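Local atomic coordinates of UTP--glucose-1-phosphate uridylyltransferase (Acinetobacter baumannii, PDB entry 6IKX), a protein that catalyses the transfer of a uridylyl group from UTP to alpha-D-glucose 1-phosphate, giving UDP-glucose and diphosphate. Residues A[36-39]-A[40-43]; A[67-70]-A[71-74]; A[138-142]-A[143-147]. The protein carries 1 engineered substitution. One frame throughout, in Å; residues are numbered along the deposited sequence.

Contact 1: A[36-39]-A[40-43]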
loop_
_atom_site.group_PDB
_atom_site.type_symbol
_atom_site.label_atom_id
_atom_site.label_comp_id
_atom_site.label_asym_id
_atom_site.label_seq_id
_atom_site.Cartn_x
_atom_site.Cartn_y
_atom_site.Cartn_z
ATOM N N ILE A 36 -6.660 8.890 15.702
ATOM C CA ILE A 36 -7.356 7.596 15.963
ATOM C C ILE A 36 -6.865 7.049 17.299
ATOM O O ILE A 36 -7.645 6.344 17.944
ATOM C CB ILE A 36 -7.152 6.579 14.809
ATOM C CG1 ILE A 36 -8.108 5.392 14.901
ATOM C CG2 ILE A 36 -5.714 6.067 14.740
ATOM C CD1 ILE A 36 -9.560 5.710 14.777
ATOM N N GLU A 37 -5.603 7.285 17.662
ATOM C CA GLU A 37 -5.046 6.688 18.894
ATOM C C GLU A 37 -5.887 7.129 20.085
ATOM O O GLU A 37 -6.045 6.350 21.049
ATOM C CB GLU A 37 -3.611 7.080 19.218
ATOM C CG GLU A 37 -2.968 6.010 20.084
ATOM C CD GLU A 37 -1.666 6.370 20.761
ATOM O OE1 GLU A 37 -0.646 6.061 20.177
ATOM O OE2 GLU A 37 -1.689 6.925 21.896
ATOM N N TYR A 38 -6.387 8.347 20.023
ATOM C CA TYR A 38 -7.069 9.010 21.161
ATOM C C TYR A 38 -8.454 8.381 21.353
ATOM O O TYR A 38 -8.934 8.344 22.496
ATOM C CB TYR A 38 -7.207 10.499 20.890
ATOM C CG TYR A 38 -5.940 11.305 20.991
ATOM C CD1 TYR A 38 -5.147 11.509 19.874
ATOM C CD2 TYR A 38 -5.603 11.954 22.171
ATOM C CE1 TYR A 38 -3.994 12.266 19.946
ATOM C CE2 TYR A 38 -4.463 12.737 22.250
ATOM C CZ TYR A 38 -3.659 12.889 21.134
ATOM O OH TYR A 38 -2.549 13.675 21.186
ATOM N N VAL A 39 -9.053 7.935 20.242
ATOM C CA VAL A 39 -10.428 7.374 20.145
ATOM C C VAL A 39 -10.348 5.915 20.589
ATOM O O VAL A 39 -11.284 5.426 21.287
ATOM C CB VAL A 39 -10.980 7.508 18.715
ATOM C CG1 VAL A 39 -12.388 6.982 18.601
ATOM C CG2 VAL A 39 -10.952 8.945 18.243
ATOM N N VAL A 40 -9.258 5.241 20.220
ATOM C CA VAL A 40 -9.059 3.828 20.618
ATOM C C VAL A 40 -8.717 3.834 22.111
ATOM O O VAL A 40 -9.365 3.043 22.824
ATOM C CB VAL A 40 -8.041 3.080 19.753
ATOM C CG1 VAL A 40 -7.657 1.762 20.415
ATOM C CG2 VAL A 40 -8.581 2.832 18.334
ATOM N N ARG A 41 -7.881 4.784 22.582
ATOM C CA ARG A 41 -7.540 4.882 24.032
ATOM C C ARG A 41 -8.857 5.080 24.817
ATOM O O ARG A 41 -9.085 4.338 25.783
ATOM C CB ARG A 41 -6.431 5.919 24.282
ATOM C CG ARG A 41 -5.831 5.901 25.688
ATOM C CD ARG A 41 -4.863 7.026 26.059
ATOM N NE ARG A 41 -3.702 7.204 25.166
ATOM C CZ ARG A 41 -3.353 8.345 24.523
ATOM N NH1 ARG A 41 -4.059 9.455 24.639
ATOM N NH2 ARG A 41 -2.275 8.387 23.762
ATOM N N GLU A 42 -9.729 5.997 24.392
ATOM C CA GLU A 42 -11.036 6.299 25.049
ATOM C C GLU A 42 -11.879 5.010 25.165
ATOM O O GLU A 42 -12.433 4.759 26.242
ATOM C CB GLU A 42 -11.717 7.440 24.272
ATOM C CG GLU A 42 -13.164 7.777 24.668
ATOM C CD GLU A 42 -13.894 8.699 23.680
ATOM O OE1 GLU A 42 -15.119 8.978 23.876
ATOM O OE2 GLU A 42 -13.241 9.175 22.707
ATOM N N ALA A 43 -11.985 4.228 24.092
ATOM C CA ALA A 43 -12.775 2.976 24.026
ATOM C C ALA A 43 -12.271 1.959 25.062
ATOM O O ALA A 43 -13.082 1.375 25.849
ATOM C CB ALA A 43 -12.668 2.391 22.645
#
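The ring of Tyr38 and the guanidinium of Arg41 run alongside each other in the same direction, their planes 73° apart; Arg41 NH1 comes obliquely to Tyr38 CD2 at 3.8 Å. The cation-pi term is long and at most weak. Tyr271 meets the Tyr38 ring edge-to-face, and the phenol OH is hydrogen-bonded to Val30 O. The carboxylate of Glu37 stands almost perpendicular to the guanidinium, at 83°, in a salt bridge between Glu37 OE2 and Arg41 NH2; its modelled length of 2.4 Å is improbably short, so the exact position is doubtful. A bend at chi3 (-55°) turns the Arg41 chain back along the helix toward the preceding turn. Glu37 OE2 also bridges to Arg33, while its OE1 is hydrogen-bonded to Tyr65, so the acid gathers two cationic groups and a hydroxyl. These residues lie on helix 35-44 of the GT-A-type nucleotidyltransferase fold, whose i to i+4 bonds run from Val40 N to Ile36 O (3.0 Å) through to Ala43 N to Val39 O (3.1 Å). Branched aliphatic residues suit the inward side: Ile36, Val39 and Val40 all pack on Leu7 of strand 4-8, with Ile36 CG1 4.3 Å from Val40 CG2 one turn on. Glu42 is buried one turn beyond Tyr38, and its extended chain carries the carboxylate to a salt bridge with Arg209.

Contact 2: A[67-70]-A[71-74]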
loop_
_atom_site.group_PDB
_atom_site.type_symbol
_atom_site.label_atom_id
_atom_site.label_comp_id
_atom_site.label_asym_id
_atom_site.label_seq_id
_atom_site.Cartn_x
_atom_site.Cartn_y
_atom_site.Cartn_z
ATOM N N ASP A 67 -0.766 -2.823 14.632
ATOM C CA ASP A 67 0.014 -4.043 14.313
ATOM C C ASP A 67 1.507 -3.805 14.633
ATOM O O ASP A 67 1.913 -2.666 14.907
ATOM C CB ASP A 67 -0.120 -4.454 12.846
ATOM C CG ASP A 67 0.139 -5.943 12.619
ATOM O OD1 ASP A 67 0.556 -6.600 13.587
ATOM O OD2 ASP A 67 -0.008 -6.437 11.472
ATOM N N ARG A 68 2.308 -4.858 14.622
ATOM C CA ARG A 68 3.776 -4.750 14.779
ATOM C C ARG A 68 4.412 -4.493 13.411
ATOM O O ARG A 68 3.855 -4.862 12.371
ATOM C CB ARG A 68 4.293 -5.981 15.526
ATOM C CG ARG A 68 4.068 -5.803 17.019
ATOM C CD ARG A 68 4.108 -7.064 17.843
ATOM N NE ARG A 68 5.468 -7.501 18.096
ATOM C CZ ARG A 68 6.394 -6.764 18.676
ATOM N NH1 ARG A 68 6.145 -5.518 19.037
ATOM N NH2 ARG A 68 7.597 -7.259 18.835
ATOM N N ASN A 69 5.547 -3.829 13.443
ATOM C CA ASN A 69 6.321 -3.448 12.247
ATOM C C ASN A 69 7.755 -4.000 12.411
ATOM O O ASN A 69 8.519 -3.488 13.236
ATOM C CB ASN A 69 6.194 -1.934 12.073
ATOM C CG ASN A 69 7.062 -1.409 10.957
ATOM O OD1 ASN A 69 6.954 -0.239 10.610
ATOM N ND2 ASN A 69 7.911 -2.261 10.396
ATOM N N PHE A 70 8.116 -5.008 11.635
ATOM C CA PHE A 70 9.419 -5.707 11.773
ATOM C C PHE A 70 10.578 -4.722 11.597
ATOM O O PHE A 70 11.293 -4.504 12.562
ATOM C CB PHE A 70 9.509 -6.879 10.810
ATOM C CG PHE A 70 10.695 -7.756 11.091
ATOM C CD1 PHE A 70 10.691 -8.615 12.183
ATOM C CD2 PHE A 70 11.849 -7.655 10.321
ATOM C CE1 PHE A 70 11.794 -9.405 12.458
ATOM C CE2 PHE A 70 12.936 -8.463 10.590
ATOM C CZ PHE A 70 12.906 -9.331 11.660
ATOM N N GLU A 71 10.668 -4.066 10.443
ATOM C CA GLU A 71 11.766 -3.129 10.092
ATOM C C GLU A 71 11.816 -1.988 11.102
ATOM O O GLU A 71 12.901 -1.476 11.348
ATOM C CB GLU A 71 11.607 -2.573 8.677
ATOM C CG GLU A 71 12.828 -1.836 8.166
ATOM C CD GLU A 71 12.845 -1.553 6.665
ATOM O OE1 GLU A 71 11.904 -2.002 5.954
ATOM O OE2 GLU A 71 13.820 -0.909 6.193
ATOM N N LEU A 72 10.693 -1.527 11.628
ATOM C CA LEU A 72 10.759 -0.313 12.476
ATOM C C LEU A 72 11.438 -0.681 13.801
ATOM O O LEU A 72 12.278 0.081 14.291
ATOM C CB LEU A 72 9.362 0.239 12.721
ATOM C CG LEU A 72 9.355 1.452 13.646
ATOM C CD1 LEU A 72 10.275 2.541 13.076
ATOM C CD2 LEU A 72 7.942 1.966 13.878
ATOM N N GLU A 73 11.037 -1.821 14.346
ATOM C CA GLU A 73 11.469 -2.355 15.656
ATOM C C GLU A 73 12.971 -2.657 15.590
ATOM O O GLU A 73 13.692 -2.152 16.459
ATOM C CB GLU A 73 10.588 -3.557 16.011
ATOM C CG GLU A 73 9.220 -3.113 16.487
ATOM C CD GLU A 73 8.158 -4.188 16.547
ATOM O OE1 GLU A 73 8.510 -5.381 16.664
ATOM O OE2 GLU A 73 6.981 -3.827 16.483
ATOM N N THR A 74 13.438 -3.342 14.550
ATOM C CA THR A 74 14.861 -3.704 14.465
ATOM C C THR A 74 15.678 -2.425 14.271
ATOM O O THR A 74 16.715 -2.331 14.913
ATOM C CB THR A 74 15.166 -4.876 13.529
ATOM O OG1 THR A 74 16.197 -4.363 12.696
ATOM C CG2 THR A 74 13.999 -5.447 12.757
HETATM O O HOH W 1 5.473 -1.871 15.932
#
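Thr74 sets its methyl CG2 over one face of the Phe70 ring, 4.0 Å from the centroid and offset toward the rim, a CH-pi contact between residues one turn apart as modelled, though CG2 is placed too close to Phe70 O, so the detail is doubtful. Phe70 carries its ring anti to the backbone N (chi1 -170°), which brings that face alongside the next turn. The Arg68 side chain runs nearly perpendicular to that of Glu73. The arginine chain bends at chi3 (79°), bringing its guanidinium over the carboxylate, with NH2 3.0 Å from Glu73 OE1. That oxygen lies over a face of the guanidinium, so no N-H points at it; the bridge is purely electrostatic, while Arg68 NH1 is hydrogen-bonded to Thr89. The Glu73 chain starts beside its own backbone N (chi1 -76°) and then extends back toward Asn69, the N-cap residue of helix 70-78. There Asn69 N gives a weak 3.4 Å bond to Glu73 OE2, and a water accepting from Asn69 N also donates to Glu73 OE2. The main chain closes the turn with Glu73 N to Asn69 O, 3.2 Å. Phe70 packs on Thr74 of the fourth subunit, and Thr74 on Phe70 there. Glu73 suits this helix start: its negative charge would be stabilised by Arg68 and the amide end of the helix, and probably stays ionised although buried.

Contact 3: A[138-142]-A[143-147]. With SO4 (sulfate ion), chain I.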
loop_
_atom_site.group_PDB
_atom_site.type_symbol
_atom_site.label_atom_id
_atom_site.label_comp_id
_atom_site.label_asym_id
_atom_site.label_seq_id
_atom_site.Cartn_x
_atom_site.Cartn_y
_atom_site.Cartn_z
ATOM N N SER A 138 -12.220 14.351 34.363
ATOM C CA SER A 138 -12.788 13.926 35.667
ATOM C C SER A 138 -12.135 12.650 36.218
ATOM O O SER A 138 -12.316 12.430 37.421
ATOM C CB SER A 138 -14.290 13.772 35.574
ATOM O OG SER A 138 -14.640 12.544 34.950
ATOM N N GLY A 139 -11.462 11.825 35.403
ATOM C CA GLY A 139 -10.961 10.486 35.803
ATOM C C GLY A 139 -11.839 9.310 35.345
ATOM O O GLY A 139 -11.345 8.179 35.326
ATOM N N GLN A 140 -13.112 9.524 35.010
ATOM C CA GLN A 140 -13.967 8.490 34.354
ATOM C C GLN A 140 -14.539 9.087 33.061
ATOM O O GLN A 140 -15.334 10.055 33.143
ATOM C CB GLN A 140 -15.095 7.970 35.259
ATOM C CG GLN A 140 -15.861 6.807 34.619
ATOM C CD GLN A 140 -17.116 6.338 35.323
ATOM O OE1 GLN A 140 -17.781 5.396 34.871
ATOM N NE2 GLN A 140 -17.470 6.994 36.422
ATOM N N ASN A 141 -14.154 8.543 31.903
ATOM C CA ASN A 141 -14.519 9.157 30.593
ATOM C C ASN A 141 -16.035 9.005 30.403
ATOM O O ASN A 141 -16.634 8.111 31.042
ATOM C CB ASN A 141 -13.598 8.691 29.456
ATOM C CG ASN A 141 -13.817 7.291 28.951
ATOM O OD1 ASN A 141 -14.901 6.723 29.091
ATOM N ND2 ASN A 141 -12.792 6.750 28.304
ATOM N N ASP A 142 -16.634 9.936 29.656
ATOM C CA ASP A 142 -18.065 9.920 29.257
ATOM C C ASP A 142 -18.458 8.575 28.622
ATOM O O ASP A 142 -19.591 8.153 28.824
ATOM C CB ASP A 142 -18.386 11.054 28.286
ATOM C CG ASP A 142 -18.330 12.441 28.901
ATOM O OD1 ASP A 142 -19.005 12.651 29.922
ATOM O OD2 ASP A 142 -17.633 13.317 28.323
ATOM N N LEU A 143 -17.615 7.920 27.831
ATOM C CA LEU A 143 -18.071 6.673 27.159
ATOM C C LEU A 143 -18.375 5.610 28.220
ATOM O O LEU A 143 -19.318 4.818 28.029
ATOM C CB LEU A 143 -17.038 6.137 26.175
ATOM C CG LEU A 143 -17.493 4.836 25.509
ATOM C CD1 LEU A 143 -18.721 5.058 24.650
ATOM C CD2 LEU A 143 -16.381 4.226 24.682
ATOM N N SER A 144 -17.566 5.562 29.274
ATOM C CA SER A 144 -17.713 4.586 30.378
ATOM C C SER A 144 -18.967 4.937 31.185
ATOM O O SER A 144 -19.788 4.036 31.441
ATOM C CB SER A 144 -16.462 4.556 31.194
ATOM O OG SER A 144 -16.759 4.492 32.568
ATOM N N ARG A 145 -19.135 6.207 31.558
ATOM C CA ARG A 145 -20.373 6.662 32.234
ATOM C C ARG A 145 -21.573 6.197 31.421
ATOM O O ARG A 145 -22.494 5.609 31.995
ATOM C CB ARG A 145 -20.450 8.180 32.310
ATOM C CG ARG A 145 -19.755 8.755 33.525
ATOM C CD ARG A 145 -19.429 10.187 33.217
ATOM N NE ARG A 145 -18.126 10.447 33.756
ATOM C CZ ARG A 145 -17.900 10.814 34.996
ATOM N NH1 ARG A 145 -18.912 10.987 35.824
ATOM N NH2 ARG A 145 -16.661 11.012 35.404
ATOM N N MET A 146 -21.552 6.508 30.126
ATOM C CA MET A 146 -22.674 6.263 29.190
ATOM C C MET A 146 -22.928 4.755 29.012
ATOM O O MET A 146 -24.090 4.396 28.931
ATOM C CB MET A 146 -22.399 6.943 27.846
ATOM C CG MET A 146 -23.477 6.677 26.832
ATOM S SD MET A 146 -23.428 7.826 25.456
ATOM C CE MET A 146 -22.669 6.806 24.192
ATOM N N ILE A 147 -21.901 3.902 28.939
ATOM C CA ILE A 147 -22.056 2.409 28.826
ATOM C C ILE A 147 -22.761 1.899 30.101
ATOM O O ILE A 147 -23.727 1.090 29.997
ATOM C CB ILE A 147 -20.698 1.707 28.541
ATOM C CG1 ILE A 147 -20.216 2.002 27.114
ATOM C CG2 ILE A 147 -20.756 0.198 28.787
ATOM C CD1 ILE A 147 -18.780 1.640 26.816
HETATM S S SO4 I . -17.795 12.964 39.362
HETATM O O1 SO4 I . -17.500 11.653 38.846
HETATM O O2 SO4 I . -17.335 13.045 40.721
HETATM O O3 SO4 I . -19.217 13.179 39.330
HETATM O O4 SO4 I . -17.133 13.975 38.568
#
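Gln140 O is gripped side-on by two nitrogens of Arg145: NE at 2.9 Å and NH2 at 2.8 Å. The oxygen sits in the guanidinium plane; NH2 uses a lone pair in the carbonyl plane, whereas NE comes from above that plane. Double anchoring fixes the rotation of the guanidinium, over whose face the Gln140 amide nitrogen NE2 lies. Arginine suits this place because its length lets it fold back from the first turn to the loop, leaving NH1 to make a weak 3.4 Å bond to O1 of the sulfate ion, probably from the crystallisation liquor. Asn141 caps the helix: with CG between the backbone N and the carbonyl carbon (chi1 75°), OD1 accepts from Ser144 N at 2.9 Å, nearly along the C=O axis. Asn141 O then takes Arg145 N, 3.2 Å, in its carbonyl plane. Asp142, in the first turn, holds the loop around Gln252 and Gly253 by accepting from both amides. An acid here would probably be favoured by the positive end of the helix dipole. The arrangement is an asparagine N-cap that ends the loop between strand 132-135 and helix 142-153; that helix packs through Met146 on the mixed sheet of the GT-A-type nucleotidyltransferase fold.

How the contacts relate
Contact 1 is the core member, mid-helix beside the central sheet; contact 3 is partly buried at the start of another helix, and contact 2 lies at the periphery, its centre about 27 Å from the centre of the chain, where other subunits of the tetramer meet it. Contacts 1 and 3 touch: Glu42 O takes a probable hydrogen bond from Asn141 ND2 at 2.9 Å, and Ala43 packs on Leu143, so the Asn141 amide caps one helix and holds the other. Both helix starts have an asparagine at the N-cap; contact 3 ties its loop to its helix by an arginine gripping a carbonyl, contact 2 by an acid, a base and a water. Contact 1 combines aliphatic packing on the sheet with a partly exposed Glu37-Arg41 pair and a buried Glu42.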